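Local coordinates for protein yopT (Bacillus subtilis, PDB 2DLB) that is of unknown function, an SPbeta prophage-encoded protein that forms a homodimer through beta strands paired between its two subunits, at residues S44-K47 with S51-N54; L16-D21 with E27-R32. All blocks are in the same frame, centred on the assembly; numbering follows the deposited sequence.

Contact 1. Residues S44-K47 with S51-N54; sequences SFLK and SVEN
Ser51 meets Lys47 at the turn end of a beta hairpin, where Lys47 N donates to Ser51 O at 2.9 Å. Its hydroxyl lies against the far end of the lysine chain, OG 2.9 Å from Lys47 CE, a close contact with a methylene, while the hydrogen bond of OG goes to Asp49 in the turn. Val52 faces Leu46 in a non-hydrogen-bonded antiparallel pair. The two side chains lie at a slant to each other and touch through Val52 CG2 and Leu46 CD1, 3.8 Å apart, and Val52 CA brings its hydrogen to Phe45 O. With Glu53 comes the hydrogen-bonded pair: Glu53 N binds Phe45 O at 3.0 Å, and Glu53 O accepts from Phe45 N at 2.9 Å. On the face bearing Phe45, the lysine chain of Lys47 bends at chi3 (-68°) and turns its amino group over Glu53. NZ makes a salt bridge of 3.0 Å with Glu53 OE1, approaching from above the carboxylate plane, 43° out of it. A water accepts from the same NZ, a second partner for the ammonium, and donates weakly to Val52 O. Asn54 pairs with Ser44 in a second non-hydrogen-bonded pair, its amide oxygen OD1 lying 3.1 Å from Ser44 CB on the face shared with Val52 and Leu46. The hairpin joins strand 42-46 to the start of strand 52-69. Phe45 packs on Leu10 and Leu12 of strand 3-19, and residues 44 to 46 also pair antiparallel with a strand of the second subunit, carrying the sheet across the dimer interface.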
# COMPACT_ATOMS: atom_id res chain seq x y z
N SER A 44 -0.33 5.21 4.74
CA SER A 44 0.89 5.96 5.03
C SER A 44 2.10 5.08 4.84
O SER A 44 2.06 3.87 5.06
CB SER A 44 0.83 6.51 6.44
OG SER A 44 1.06 5.74 7.51
N PHE A 45 3.19 5.69 4.40
CA PHE A 45 4.47 5.02 4.20
C PHE A 45 5.51 5.60 5.15
O PHE A 45 5.67 6.82 5.21
CB PHE A 45 4.96 5.16 2.77
CG PHE A 45 4.12 4.36 1.80
CD1 PHE A 45 2.96 4.85 1.32
CD2 PHE A 45 4.52 3.08 1.47
CE1 PHE A 45 2.17 4.09 0.48
CE2 PHE A 45 3.73 2.34 0.62
CZ PHE A 45 2.56 2.82 0.12
N LEU A 46 6.25 4.75 5.86
CA LEU A 46 7.43 5.08 6.62
C LEU A 46 8.61 4.97 5.65
O LEU A 46 9.08 3.88 5.32
CB LEU A 46 7.60 4.15 7.80
CG LEU A 46 8.88 4.37 8.63
CD1 LEU A 46 8.96 5.76 9.20
CD2 LEU A 46 8.90 3.32 9.74
N LYS A 47 9.06 6.13 5.12
CA LYS A 47 10.05 6.18 4.06
C LYS A 47 11.42 5.87 4.63
O LYS A 47 11.64 5.83 5.85
CB LYS A 47 9.94 7.55 3.38
CG LYS A 47 8.66 7.76 2.63
CD LYS A 47 8.39 9.11 2.00
CE LYS A 47 8.18 10.24 2.95
NZ LYS A 47 7.91 11.51 2.15
N SER A 51 10.76 9.68 7.50
CA SER A 51 9.57 10.49 7.44
C SER A 51 8.37 9.65 7.02
O SER A 51 8.55 8.64 6.37
CB SER A 51 9.80 11.64 6.47
OG SER A 51 9.88 11.24 5.14
N VAL A 52 7.20 10.10 7.40
CA VAL A 52 5.95 9.40 7.09
C VAL A 52 5.15 10.25 6.15
O VAL A 52 4.95 11.45 6.39
CB VAL A 52 5.19 9.09 8.39
CG1 VAL A 52 3.81 8.55 8.02
CG2 VAL A 52 6.01 8.15 9.27
N GLU A 53 4.67 9.65 5.08
CA GLU A 53 3.83 10.36 4.12
C GLU A 53 2.47 9.65 4.01
O GLU A 53 2.43 8.42 3.82
CB GLU A 53 4.49 10.46 2.76
CG GLU A 53 3.75 11.32 1.76
CD GLU A 53 4.44 11.59 0.45
OE1 GLU A 53 5.57 11.07 0.28
OE2 GLU A 53 3.83 12.29 -0.40
N ASN A 54 1.39 10.44 4.07
CA ASN A 54 0.03 9.95 3.97
C ASN A 54 -0.58 10.24 2.61
O ASN A 54 -0.32 11.30 2.00
CB ASN A 54 -0.85 10.64 5.02
CG ASN A 54 -0.31 10.49 6.41
OD1 ASN A 54 0.28 9.51 6.78
ND2 ASN A 54 -0.43 11.56 7.14
O HOH W 1 6.41 12.89 4.25

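Contact 2. Residues L16-D21 with E27-R32; sequences LKNKAD and ETLVTR
Strand 16-19 and helix 27-32 approach to 9.2 Å between the axes of these short segments, their N-to-C directions 129° apart, and no hydrogen bond joins them. Val30 faces the strand and meets Leu16 and Asn18. Its CG2 lies 3.9 Å from Leu16 CD1, their side chains running past one another from opposite ends, and 3.6 Å from Asn18 ND2, whose side chain crosses that of Val30 nearly at a right angle. Asn18 points toward the helix, and with CG between the backbone N and the carbonyl carbon (chi1 61°) its carboxamide lies against Val30 and Leu29. ND2 rests 3.8 Å from Leu29 CB, while OD1 bonds to Ser26 one turn back in the same helix and so fixes the amide. Farther along, Leu29 CD1 settles 3.7 Å from Lys19 O and makes a looser contact with Ala20 CB. Val30 also packs on Ile64 of strand 52-69 and on Ile8 of the second subunit, and residues 16 to 19 pair antiparallel with a strand of that chain. This is helix-on-sheet packing in a beta-alpha unit, in which a helix following a long strand folds back over a sheet built by both subunits.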
# COMPACT_ATOMS: atom_id res chain seq x y z
N LEU A 16 3.70 -10.89 7.02
CA LEU A 16 2.93 -11.00 8.26
C LEU A 16 3.16 -12.40 8.83
O LEU A 16 2.90 -13.39 8.12
CB LEU A 16 1.43 -10.90 8.12
CG LEU A 16 0.62 -9.66 8.34
CD1 LEU A 16 -0.84 -10.01 8.03
CD2 LEU A 16 0.79 -9.07 9.73
N LYS A 17 3.63 -12.48 10.06
CA LYS A 17 3.91 -13.72 10.77
C LYS A 17 2.84 -13.97 11.81
O LYS A 17 2.32 -13.04 12.43
CB LYS A 17 5.28 -13.70 11.48
CG LYS A 17 6.50 -13.78 10.58
CD LYS A 17 7.73 -13.47 11.44
CE LYS A 17 8.97 -14.02 10.79
NZ LYS A 17 10.13 -13.12 11.07
N ASN A 18 2.55 -15.23 12.04
CA ASN A 18 1.58 -15.56 13.10
C ASN A 18 1.83 -16.98 13.57
O ASN A 18 2.78 -17.61 13.11
CB ASN A 18 0.15 -15.31 12.66
CG ASN A 18 -0.29 -16.14 11.45
OD1 ASN A 18 0.24 -17.22 11.23
ND2 ASN A 18 -1.25 -15.65 10.71
N LYS A 19 1.04 -17.43 14.51
CA LYS A 19 1.11 -18.76 15.08
C LYS A 19 -0.23 -19.44 14.77
O LYS A 19 -1.30 -18.82 14.86
CB LYS A 19 1.40 -18.69 16.57
CG LYS A 19 2.77 -18.14 16.92
CD LYS A 19 3.27 -18.45 18.32
CE LYS A 19 4.60 -17.76 18.62
NZ LYS A 19 4.79 -17.43 20.06
N ALA A 20 -0.15 -20.70 14.37
CA ALA A 20 -1.33 -21.44 14.03
C ALA A 20 -1.01 -22.94 13.95
O ALA A 20 0.16 -23.34 13.85
CB ALA A 20 -1.91 -21.00 12.65
N ASP A 21 -2.01 -23.77 13.98
CA ASP A 21 -1.79 -25.23 13.91
C ASP A 21 -1.69 -25.77 12.50
O ASP A 21 -1.44 -26.95 12.30
CB ASP A 21 -2.90 -25.98 14.67
CG ASP A 21 -4.12 -26.14 13.79
OD1 ASP A 21 -4.39 -25.14 13.09
OD2 ASP A 21 -4.76 -27.23 13.82
N GLU A 27 -3.53 -18.69 7.12
CA GLU A 27 -4.14 -17.91 6.06
C GLU A 27 -5.48 -17.29 6.44
O GLU A 27 -5.77 -16.14 6.08
CB GLU A 27 -4.26 -18.72 4.74
CG GLU A 27 -2.92 -19.02 4.10
CD GLU A 27 -2.95 -19.64 2.73
OE1 GLU A 27 -4.04 -20.08 2.31
OE2 GLU A 27 -1.88 -19.72 2.07
N THR A 28 -6.33 -18.04 7.15
CA THR A 28 -7.60 -17.47 7.61
C THR A 28 -7.36 -16.27 8.49
O THR A 28 -8.09 -15.25 8.39
CB THR A 28 -8.37 -18.58 8.36
OG1 THR A 28 -8.66 -19.65 7.44
CG2 THR A 28 -9.65 -18.04 8.94
N LEU A 29 -6.36 -16.32 9.38
CA LEU A 29 -6.05 -15.20 10.27
C LEU A 29 -5.62 -13.97 9.46
O LEU A 29 -6.10 -12.87 9.71
CB LEU A 29 -4.98 -15.62 11.28
CG LEU A 29 -5.33 -16.65 12.37
CD1 LEU A 29 -4.08 -17.18 13.08
CD2 LEU A 29 -6.23 -16.09 13.45
N VAL A 30 -4.68 -14.13 8.51
CA VAL A 30 -4.21 -13.03 7.69
C VAL A 30 -5.34 -12.50 6.84
O VAL A 30 -5.48 -11.28 6.65
CB VAL A 30 -3.03 -13.50 6.77
CG1 VAL A 30 -2.78 -12.56 5.62
CG2 VAL A 30 -1.83 -13.74 7.69
N THR A 31 -6.21 -13.37 6.31
CA THR A 31 -7.33 -12.93 5.48
C THR A 31 -8.26 -12.03 6.26
O THR A 31 -8.69 -10.99 5.78
CB THR A 31 -8.06 -14.15 4.90
OG1 THR A 31 -7.16 -14.83 4.00
CG2 THR A 31 -9.29 -13.72 4.12
N ARG A 32 -8.56 -12.36 7.51
CA ARG A 32 -9.46 -11.51 8.30
C ARG A 32 -8.86 -10.12 8.45
O ARG A 32 -9.54 -9.09 8.34
CB ARG A 32 -9.74 -12.18 9.65
CG ARG A 32 -10.74 -11.57 10.60
CD ARG A 32 -11.04 -12.47 11.80
NE ARG A 32 -12.29 -12.22 12.49
CZ ARG A 32 -12.60 -12.40 13.76
NH1 ARG A 32 -11.70 -12.86 14.63
NH2 ARG A 32 -13.82 -12.12 14.25

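How the contacts relate
The two contacts lie on opposite sides of the centre of the chain, with centres 26 Å apart and nearest atoms about 14 Å apart, and they do not touch. They come in series: contact 2 joins strand 3-19 to helix 23-35, and contact 1 then opens on strand 42-46, the next element, and closes on the start of strand 52-69. The long strands bridge the gap, since strand 3-19 extends from contact 2 to pack against contact 1, and strand 52-69 runs from contact 1 to the helix of contact 2. Both contacts reach the second subunit through antiparallel strand pairing, so the fold of each chain is probably tied to the homodimer.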